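Local coordinates for glycosyl hydrolases family 2, sugar binding domain protein (PDB 6D1P) that probably hydrolyses O-glycosidic bonds as a beta-glucuronidase of glycosyl hydrolase family 2 from a human gut bacterium, at residues 132-137 with 182-187; 361-366 with 370-375; 387-392 with 448-453. All coordinates share one frame; numbering follows the deposited sequence.

Interaction 1 (132-137 with 182-187); sequences GGYDEW and SDFNLY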
loop_
_atom_site.group_PDB
_atom_site.type_symbol
_atom_site.label_atom_id
_atom_site.label_comp_id
_atom_site.label_asym_id
_atom_site.label_seq_id
_atom_site.Cartn_x
_atom_site.Cartn_y
_atom_site.Cartn_z
ATOM N N GLY A 132 22.199 1.459 1.168
ATOM C CA GLY A 132 22.631 2.514 0.284
ATOM C C GLY A 132 22.011 2.331 -1.083
ATOM O O GLY A 132 22.264 1.326 -1.754
ATOM N N GLY A 133 21.203 3.292 -1.510
ATOM C CA GLY A 133 20.458 3.143 -2.735
ATOM C C GLY A 133 21.127 3.664 -3.978
ATOM O O GLY A 133 20.476 3.729 -5.024
ATOM N N TYR A 134 22.395 4.052 -3.923
ATOM C CA TYR A 134 22.934 4.794 -5.058
ATOM C C TYR A 134 24.331 4.390 -5.488
ATOM O O TYR A 134 24.794 4.891 -6.514
ATOM C CB TYR A 134 22.915 6.298 -4.747
ATOM C CG TYR A 134 21.563 6.717 -4.269
ATOM C CD1 TYR A 134 20.551 6.998 -5.185
ATOM C CD2 TYR A 134 21.264 6.756 -2.908
ATOM C CE1 TYR A 134 19.270 7.329 -4.759
ATOM C CE2 TYR A 134 19.988 7.094 -2.473
ATOM C CZ TYR A 134 18.995 7.375 -3.404
ATOM O OH TYR A 134 17.723 7.716 -2.993
ATOM N N ASP A 135 25.020 3.522 -4.759
ATOM C CA ASP A 135 26.330 3.033 -5.158
ATOM C C ASP A 135 26.210 1.613 -5.708
ATOM O O ASP A 135 25.199 0.929 -5.517
ATOM C CB ASP A 135 27.304 3.072 -3.973
ATOM C CG ASP A 135 26.757 2.363 -2.730
ATOM O OD1 ASP A 135 25.518 2.204 -2.614
ATOM O OD2 ASP A 135 27.571 1.966 -1.866
ATOM N N GLU A 136 27.258 1.174 -6.397
ATOM C CA GLU A 136 27.275 -0.148 -7.004
ATOM C C GLU A 136 27.877 -1.154 -6.046
ATOM O O GLU A 136 28.752 -0.826 -5.238
ATOM C CB GLU A 136 28.085 -0.159 -8.296
ATOM C CG GLU A 136 27.704 0.919 -9.260
ATOM C CD GLU A 136 28.443 0.794 -10.567
ATOM O OE1 GLU A 136 29.610 0.354 -10.548
ATOM O OE2 GLU A 136 27.849 1.120 -11.609
ATOM N N TRP A 137 27.422 -2.396 -6.169
ATOM C CA TRP A 137 27.854 -3.469 -5.285
ATOM C C TRP A 137 27.524 -4.775 -5.990
ATOM O O TRP A 137 26.801 -4.791 -6.986
ATOM C CB TRP A 137 27.177 -3.351 -3.911
ATOM C CG TRP A 137 25.660 -3.292 -4.016
ATOM C CD1 TRP A 137 24.898 -2.225 -4.398
ATOM C CD2 TRP A 137 24.744 -4.352 -3.719
ATOM N NE1 TRP A 137 23.567 -2.558 -4.371
ATOM C CE2 TRP A 137 23.443 -3.861 -3.961
ATOM C CE3 TRP A 137 24.897 -5.670 -3.288
ATOM C CZ2 TRP A 137 22.304 -4.644 -3.791
ATOM C CZ3 TRP A 137 23.753 -6.452 -3.115
ATOM C CH2 TRP A 137 22.477 -5.935 -3.377
ATOM N N SER A 182 14.660 15.237 2.946
ATOM C CA SER A 182 15.117 15.632 1.621
ATOM C C SER A 182 13.946 15.933 0.698
ATOM O O SER A 182 12.866 15.341 0.811
ATOM C CB SER A 182 15.974 14.531 0.999
ATOM O OG SER A 182 17.199 14.381 1.697
ATOM N N ASP A 183 14.191 16.843 -0.248
ATOM C CA ASP A 183 13.216 17.251 -1.258
ATOM C C ASP A 183 13.234 16.339 -2.497
ATOM O O ASP A 183 13.160 16.795 -3.647
ATOM C CB ASP A 183 13.477 18.711 -1.611
ATOM C CG ASP A 183 12.383 19.327 -2.474
ATOM O OD1 ASP A 183 11.185 19.072 -2.235
ATOM O OD2 ASP A 183 12.745 20.113 -3.389
ATOM N N PHE A 184 13.340 15.031 -2.284
ATOM C CA PHE A 184 13.196 14.036 -3.344
ATOM C C PHE A 184 12.749 12.734 -2.696
ATOM O O PHE A 184 12.811 12.581 -1.470
ATOM C CB PHE A 184 14.504 13.869 -4.143
ATOM C CG PHE A 184 15.680 13.398 -3.319
ATOM C CD1 PHE A 184 16.480 14.311 -2.626
ATOM C CD2 PHE A 184 16.014 12.058 -3.266
ATOM C CE1 PHE A 184 17.587 13.888 -1.875
ATOM C CE2 PHE A 184 17.117 11.617 -2.512
ATOM C CZ PHE A 184 17.905 12.547 -1.816
ATOM N N ASN A 185 12.259 11.799 -3.518
ATOM C CA ASN A 185 11.831 10.503 -2.983
ATOM C C ASN A 185 13.047 9.625 -2.741
ATOM O O ASN A 185 13.990 9.635 -3.538
ATOM C CB ASN A 185 10.876 9.770 -3.925
ATOM C CG ASN A 185 9.597 10.546 -4.200
ATOM O OD1 ASN A 185 9.395 11.060 -5.311
ATOM N ND2 ASN A 185 8.713 10.604 -3.209
ATOM N N LEU A 186 13.031 8.889 -1.622
ATOM C CA LEU A 186 13.946 7.770 -1.383
ATOM C C LEU A 186 13.297 6.556 -2.030
ATOM O O LEU A 186 12.558 5.796 -1.391
ATOM C CB LEU A 186 14.204 7.546 0.103
ATOM C CG LEU A 186 15.265 8.376 0.851
ATOM C CD1 LEU A 186 15.078 9.880 0.671
ATOM C CD2 LEU A 186 15.283 8.022 2.354
ATOM N N TYR A 187 13.591 6.378 -3.316
ATOM C CA TYR A 187 12.933 5.380 -4.141
ATOM C C TYR A 187 13.286 3.958 -3.705
ATOM O O TYR A 187 14.361 3.694 -3.177
ATOM C CB TYR A 187 13.326 5.592 -5.603
ATOM C CG TYR A 187 12.539 6.667 -6.309
ATOM C CD1 TYR A 187 11.151 6.651 -6.292
ATOM C CD2 TYR A 187 13.182 7.705 -6.987
ATOM C CE1 TYR A 187 10.413 7.620 -6.948
ATOM C CE2 TYR A 187 12.450 8.695 -7.657
ATOM C CZ TYR A 187 11.058 8.643 -7.622
ATOM O OH TYR A 187 10.289 9.592 -8.270
HETATM O O HOH W 1 15.892 7.980 -4.825
#
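With chi1 of -51°, Tyr-134 sets CG anti to its own carbonyl carbon and reaches toward 182-187, where Phe-184 holds CG between its backbone N and carbonyl carbon (chi1 61°). The two side chains meet at an oblique angle: the phenol oxygen comes up to the edge of the Phe-184 ring, in its plane, with Tyr-134 OH 4.0 Å from Phe-184 CE2. The same oxygen lies 4.1 Å from Leu-186 CA, so it is packed against backbone as well as ring.

What ties the two loops together is one water, lying in the plane of the Tyr-134 ring. It is 2.6 Å from Tyr-134 OH, donates to Asn-185 O at 2.8 Å, and accepts from Tyr-187 N at 3.2 Å. Three bonds to this water therefore join a buried phenol to two backbone groups two residues apart.

Around it, Tyr-134 also rests on Met-406 of helix 397-414 and Phe-184 on Phe-581, while Tyr-187 OH bonds to Asp-333, a ligand of a sodium ion. These are two loops of the family 2 sugar-binding domain, water-bridged where that beta-sandwich domain leans on the TIM barrel.

Interaction 2 (361-366 with 370-375); sequences IRLGHY and GIILRL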
loop_
_atom_site.group_PDB
_atom_site.type_symbol
_atom_site.label_atom_id
_atom_site.label_comp_id
_atom_site.label_asym_id
_atom_site.label_seq_id
_atom_site.Cartn_x
_atom_site.Cartn_y
_atom_site.Cartn_z
ATOM N N ILE A 361 27.150 19.732 -14.746
ATOM C CA ILE A 361 25.967 19.195 -14.094
ATOM C C ILE A 361 26.346 18.660 -12.718
ATOM O O ILE A 361 27.393 18.025 -12.541
ATOM C CB ILE A 361 25.299 18.116 -14.972
ATOM C CG1 ILE A 361 23.974 17.651 -14.342
ATOM C CG2 ILE A 361 26.267 16.954 -15.242
ATOM C CD1 ILE A 361 23.131 16.789 -15.290
ATOM N N ARG A 362 25.489 18.951 -11.741
ATOM C CA ARG A 362 25.519 18.320 -10.429
ATOM C C ARG A 362 24.435 17.248 -10.390
ATOM O O ARG A 362 23.266 17.535 -10.656
ATOM C CB ARG A 362 25.310 19.360 -9.324
ATOM C CG ARG A 362 25.243 18.815 -7.891
ATOM C CD ARG A 362 25.292 19.986 -6.907
ATOM N NE ARG A 362 24.927 19.656 -5.522
ATOM C CZ ARG A 362 23.904 20.201 -4.868
ATOM N NH1 ARG A 362 23.097 21.079 -5.470
ATOM N NH2 ARG A 362 23.683 19.866 -3.608
ATOM N N LEU A 363 24.826 16.020 -10.054
ATOM C CA LEU A 363 23.979 14.839 -10.245
ATOM C C LEU A 363 23.072 14.593 -9.032
ATOM O O LEU A 363 23.117 13.543 -8.389
ATOM C CB LEU A 363 24.852 13.621 -10.529
ATOM C CG LEU A 363 25.742 13.717 -11.778
ATOM C CD1 LEU A 363 26.582 12.460 -11.941
ATOM C CD2 LEU A 363 24.900 13.966 -13.028
ATOM N N GLY A 364 22.202 15.563 -8.763
ATOM C CA GLY A 364 21.332 15.433 -7.620
ATOM C C GLY A 364 22.147 15.339 -6.344
ATOM O O GLY A 364 23.254 15.885 -6.239
ATOM N N HIS A 365 21.623 14.584 -5.377
ATOM C CA HIS A 365 22.233 14.485 -4.063
ATOM C C HIS A 365 22.773 13.087 -3.788
ATOM O O HIS A 365 22.803 12.640 -2.639
ATOM C CB HIS A 365 21.232 14.905 -2.984
ATOM C CG HIS A 365 20.717 16.297 -3.157
ATOM N ND1 HIS A 365 21.552 17.382 -3.348
ATOM C CD2 HIS A 365 19.454 16.785 -3.190
ATOM C CE1 HIS A 365 20.825 18.480 -3.465
ATOM N NE2 HIS A 365 19.549 18.144 -3.378
ATOM N N TYR A 366 23.224 12.392 -4.825
ATOM C CA TYR A 366 23.692 11.022 -4.643
ATOM C C TYR A 366 24.470 10.612 -5.889
ATOM O O TYR A 366 24.330 11.214 -6.961
ATOM C CB TYR A 366 22.513 10.066 -4.385
ATOM C CG TYR A 366 21.314 10.430 -5.228
ATOM C CD1 TYR A 366 21.241 10.052 -6.566
ATOM C CD2 TYR A 366 20.274 11.196 -4.702
ATOM C CE1 TYR A 366 20.140 10.398 -7.354
ATOM C CE2 TYR A 366 19.163 11.553 -5.477
ATOM C CZ TYR A 366 19.113 11.156 -6.808
ATOM O OH TYR A 366 18.043 11.516 -7.579
ATOM N N GLY A 370 26.192 4.810 -13.617
ATOM C CA GLY A 370 27.384 4.900 -14.442
ATOM C C GLY A 370 27.089 5.290 -15.880
ATOM O O GLY A 370 27.952 5.871 -16.546
ATOM N N ILE A 371 25.877 4.993 -16.367
ATOM C CA ILE A 371 25.477 5.403 -17.709
ATOM C C ILE A 371 25.501 6.915 -17.828
ATOM O O ILE A 371 25.858 7.463 -18.880
ATOM C CB ILE A 371 24.086 4.834 -18.050
ATOM C CG1 ILE A 371 24.107 3.316 -17.903
ATOM C CG2 ILE A 371 23.686 5.210 -19.456
ATOM C CD1 ILE A 371 22.749 2.679 -17.908
ATOM N N ILE A 372 25.125 7.616 -16.758
ATOM C CA ILE A 372 25.140 9.076 -16.796
ATOM C C ILE A 372 26.572 9.593 -16.855
ATOM O O ILE A 372 26.875 10.548 -17.581
ATOM C CB ILE A 372 24.389 9.639 -15.580
ATOM C CG1 ILE A 372 22.939 9.111 -15.548
ATOM C CG2 ILE A 372 24.478 11.158 -15.570
ATOM C CD1 ILE A 372 22.060 9.701 -16.591
ATOM N N LEU A 373 27.470 8.965 -16.094
ATOM C CA LEU A 373 28.871 9.373 -16.092
ATOM C C LEU A 373 29.492 9.181 -17.469
ATOM O O LEU A 373 30.150 10.087 -17.999
ATOM C CB LEU A 373 29.634 8.577 -15.028
ATOM C CG LEU A 373 29.496 9.014 -13.564
ATOM C CD1 LEU A 373 30.276 10.295 -13.383
ATOM C CD2 LEU A 373 28.031 9.200 -13.075
ATOM N N ARG A 374 29.280 8.005 -18.071
ATOM C CA ARG A 374 29.761 7.783 -19.431
ATOM C C ARG A 374 29.199 8.825 -20.388
ATOM O O ARG A 374 29.932 9.369 -21.220
ATOM C CB ARG A 374 29.402 6.376 -19.896
ATOM C CG ARG A 374 30.226 5.298 -19.244
ATOM C CD ARG A 374 29.563 3.939 -19.391
ATOM N NE ARG A 374 29.488 3.287 -18.091
ATOM C CZ ARG A 374 28.590 2.370 -17.751
ATOM N NH1 ARG A 374 27.662 1.974 -18.625
ATOM N NH2 ARG A 374 28.622 1.865 -16.523
ATOM N N LEU A 375 27.909 9.149 -20.264
ATOM C CA LEU A 375 27.340 10.181 -21.130
ATOM C C LEU A 375 27.990 11.547 -20.902
ATOM O O LEU A 375 28.170 12.319 -21.852
ATOM C CB LEU A 375 25.827 10.252 -20.926
ATOM C CG LEU A 375 25.052 9.105 -21.596
ATOM C CD1 LEU A 375 23.672 8.883 -20.928
ATOM C CD2 LEU A 375 24.909 9.345 -23.105
#
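Just before Leu-363, whose side chain reaches the helix, NH1 of Arg-362 is gripped by two groups: a salt bridge to Glu-512 OE2 and a hydrogen bond with His-329 NE2. NE of the same guanidinium pairs with Glu-386 OE1, and Glu-386 OE2 in turn bonds His-365 ND1, so several partners probably fix the rotation of this buried group. This polar network lies on one side of the chain and the contact with 370-375 on the other.

The chain changes direction at Leu-363, the centre of an inverse gamma turn closed by a weak bond of 2.9 Å from Gly-364 N to Arg-362 O. Leu-363 points at the helix with its CG-CD1 and CG-CD2 branches spread, and each methyl finds its own partner on consecutive helix residues. CD2 of Leu-363 lies 3.8 Å from CG2 of Ile-372; these two side chains run past each other in opposite directions. CD1 of Leu-363 touches CD2 of Leu-373 at 3.7 Å, coming at a slant. In Ile-372 it is CG2 that stands opposite the backbone N, and this turns that methyl toward the leucine.

The same two helix side chains also touch Met-346 of helix 343-356, from Ile-372, and Val-420 of strand 420-432, from Leu-373. Strand 360-362, helix 370-379 and the parallel strand 382-386 form a beta-alpha-beta crossover, the repeating construction of the TIM barrel, and here the residue following the first strand packs on the helix it leads into.

Interaction 3 (387-392 with 448-453); sequences IPWCRG and GELHDL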
loop_
_atom_site.group_PDB
_atom_site.type_symbol
_atom_site.label_atom_id
_atom_site.label_comp_id
_atom_site.label_asym_id
_atom_site.label_seq_id
_atom_site.Cartn_x
_atom_site.Cartn_y
_atom_site.Cartn_z
ATOM N N ILE A 387 27.769 12.576 -2.073
ATOM C CA ILE A 387 27.117 11.531 -1.278
ATOM C C ILE A 387 25.810 12.041 -0.684
ATOM O O ILE A 387 25.647 13.254 -0.481
ATOM C CB ILE A 387 28.023 11.011 -0.154
ATOM C CG1 ILE A 387 28.563 12.164 0.706
ATOM C CG2 ILE A 387 29.105 10.117 -0.719
ATOM C CD1 ILE A 387 29.002 11.697 2.102
ATOM N N PRO A 388 24.859 11.146 -0.362
ATOM C CA PRO A 388 23.543 11.616 0.083
ATOM C C PRO A 388 23.476 11.955 1.569
ATOM O O PRO A 388 22.464 11.670 2.225
ATOM C CB PRO A 388 22.609 10.447 -0.291
ATOM C CG PRO A 388 23.472 9.261 -0.409
ATOM C CD PRO A 388 24.891 9.683 -0.573
ATOM N N TRP A 389 24.533 12.570 2.112
ATOM C CA TRP A 389 24.441 13.210 3.427
ATOM C C TRP A 389 23.678 14.520 3.224
ATOM O O TRP A 389 24.244 15.600 3.040
ATOM C CB TRP A 389 25.818 13.433 4.042
ATOM C CG TRP A 389 25.727 13.826 5.483
ATOM C CD1 TRP A 389 24.656 13.652 6.306
ATOM C CD2 TRP A 389 26.733 14.474 6.271
ATOM N NE1 TRP A 389 24.928 14.143 7.551
ATOM C CE2 TRP A 389 26.199 14.651 7.560
ATOM C CE3 TRP A 389 28.032 14.915 6.012
ATOM C CZ2 TRP A 389 26.920 15.251 8.595
ATOM C CZ3 TRP A 389 28.747 15.513 7.033
ATOM C CH2 TRP A 389 28.188 15.678 8.315
ATOM N N CYS A 390 22.357 14.409 3.248
ATOM C CA CYS A 390 21.466 15.462 2.770
ATOM C C CYS A 390 20.384 15.693 3.822
ATOM O O CYS A 390 19.421 14.925 3.898
ATOM C CB CYS A 390 20.881 15.069 1.416
ATOM S SG CYS A 390 19.732 16.224 0.672
ATOM N N ARG A 391 20.568 16.748 4.630
ATOM C CA ARG A 391 19.641 17.214 5.662
ATOM C C ARG A 391 19.573 16.292 6.881
ATOM O O ARG A 391 20.018 15.138 6.832
ATOM C CB ARG A 391 18.227 17.411 5.108
ATOM C CG ARG A 391 18.106 18.546 4.081
ATOM C CD ARG A 391 16.670 18.752 3.599
ATOM N NE ARG A 391 16.631 19.880 2.673
ATOM C CZ ARG A 391 15.535 20.336 2.070
ATOM N NH1 ARG A 391 14.352 19.752 2.282
ATOM N NH2 ARG A 391 15.627 21.389 1.250
ATOM N N GLY A 392 19.090 16.850 8.001
ATOM C CA GLY A 392 18.595 16.092 9.132
ATOM C C GLY A 392 19.477 16.103 10.361
ATOM O O GLY A 392 18.982 15.805 11.458
ATOM N N GLY A 448 34.841 17.231 8.573
ATOM C CA GLY A 448 36.282 17.302 8.382
ATOM C C GLY A 448 36.903 15.942 8.160
ATOM O O GLY A 448 37.860 15.813 7.397
ATOM N N GLU A 449 36.368 14.907 8.817
ATOM C CA GLU A 449 36.829 13.548 8.548
ATOM C C GLU A 449 36.549 13.149 7.101
ATOM O O GLU A 449 37.390 12.522 6.444
ATOM C CB GLU A 449 36.158 12.557 9.508
ATOM C CG GLU A 449 36.493 11.092 9.198
ATOM C CD GLU A 449 35.736 10.064 10.055
ATOM O OE1 GLU A 449 35.143 10.419 11.101
ATOM O OE2 GLU A 449 35.757 8.875 9.675
ATOM N N LEU A 450 35.354 13.489 6.601
ATOM C CA LEU A 450 34.986 13.141 5.231
ATOM C C LEU A 450 35.850 13.891 4.227
ATOM O O LEU A 450 36.307 13.304 3.246
ATOM C CB LEU A 450 33.498 13.422 4.979
ATOM C CG LEU A 450 32.493 12.451 5.627
ATOM C CD1 LEU A 450 31.034 12.893 5.364
ATOM C CD2 LEU A 450 32.700 11.017 5.142
ATOM N N HIS A 451 36.111 15.176 4.467
ATOM C CA HIS A 451 37.000 15.908 3.564
ATOM C C HIS A 451 38.378 15.253 3.489
ATOM O O HIS A 451 38.933 15.082 2.395
ATOM C CB HIS A 451 37.123 17.366 3.996
ATOM C CG HIS A 451 38.221 18.102 3.296
ATOM N ND1 HIS A 451 38.053 18.694 2.063
ATOM C CD2 HIS A 451 39.510 18.323 3.651
ATOM C CE1 HIS A 451 39.190 19.259 1.697
ATOM N NE2 HIS A 451 40.085 19.053 2.645
ATOM N N ASP A 452 38.933 14.861 4.642
ATOM C CA ASP A 452 40.245 14.222 4.650
ATOM C C ASP A 452 40.199 12.869 3.961
ATOM O O ASP A 452 41.161 12.473 3.288
ATOM C CB ASP A 452 40.750 14.065 6.084
ATOM C CG ASP A 452 41.040 15.379 6.741
ATOM O OD1 ASP A 452 41.381 16.322 6.021
ATOM O OD2 ASP A 452 40.921 15.485 7.977
ATOM N N LEU A 453 39.094 12.140 4.130
ATOM C CA LEU A 453 38.964 10.836 3.490
ATOM C C LEU A 453 38.970 10.976 1.974
ATOM O O LEU A 453 39.647 10.213 1.277
ATOM C CB LEU A 453 37.686 10.133 3.972
ATOM C CG LEU A 453 37.325 8.759 3.398
ATOM C CD1 LEU A 453 38.496 7.829 3.535
ATOM C CD2 LEU A 453 36.080 8.137 4.089
#
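The apolar contact turns on one methyl: CD1 of Leu-450 sits against both Ile-387 and Trp-389. It lies 4.0 Å from CD1 of Ile-387, the end of that side chain, and the two chains cross obliquely. Leu-450 gets there with CG anti to its carbonyl carbon (chi1 -73°) and an extended chi2.

The aromatic part belongs to Trp-389. Its six-membered ring takes the same methyl, CE3 at 3.7 Å and CZ3 at 3.9 Å from CD1 of Leu-450, at an inclined approach. Trp-389 carries CG anti to N (chi1 -168°), which swings the indole toward the helix, where it also meets Phe-446 edge-to-face and packs on Ile-443 and Met-447.

Polar bonds hold the loop rather than join it to the helix. Trp-389 is the centre of an inverse gamma turn, its NE1 bonds to Gly-393 O, and its carbonyl oxygen takes Asn-429 ND2. On the helix side, the carboxylate of Glu-449 forms a salt bridge with Arg-404.

Leu-407 of helix 397-414 touches both Ile-387 and Leu-450 and so joins the apolar group. The loop leaving strand 382-386 thus packs against both helix 397-414 and helix 440-457, and backbone bonds from Ile-387 to Gly-424 and from Trp-389 to Asn-427 keep it alongside strand 420-432.

Overall arrangement
The three contacts form a connected cluster. Interactions 1 and 2 have centres 13 Å apart and touch directly: the rings of Tyr-134 and Tyr-366 stack, with Tyr-134 CD1 3.4 Å from Tyr-366 CD1, and CE2 of Phe-184 is 3.6 Å from CE2 of Tyr-366. Interaction 3, 15 Å from interaction 1, touches it where Ser-182 OG comes to 3.2 Å from Cys-390 O, and meets interaction 2 where Pro-388 packs on His-365. The sugar-binding domain is thus fitted onto the loops after two barrel strands, the end where family 2 barrels carry their active site. Glycerol, probably from the crystallisation liquor, hydrogen-bonds to His-365 and to Arg-391, consistent with a pocket here.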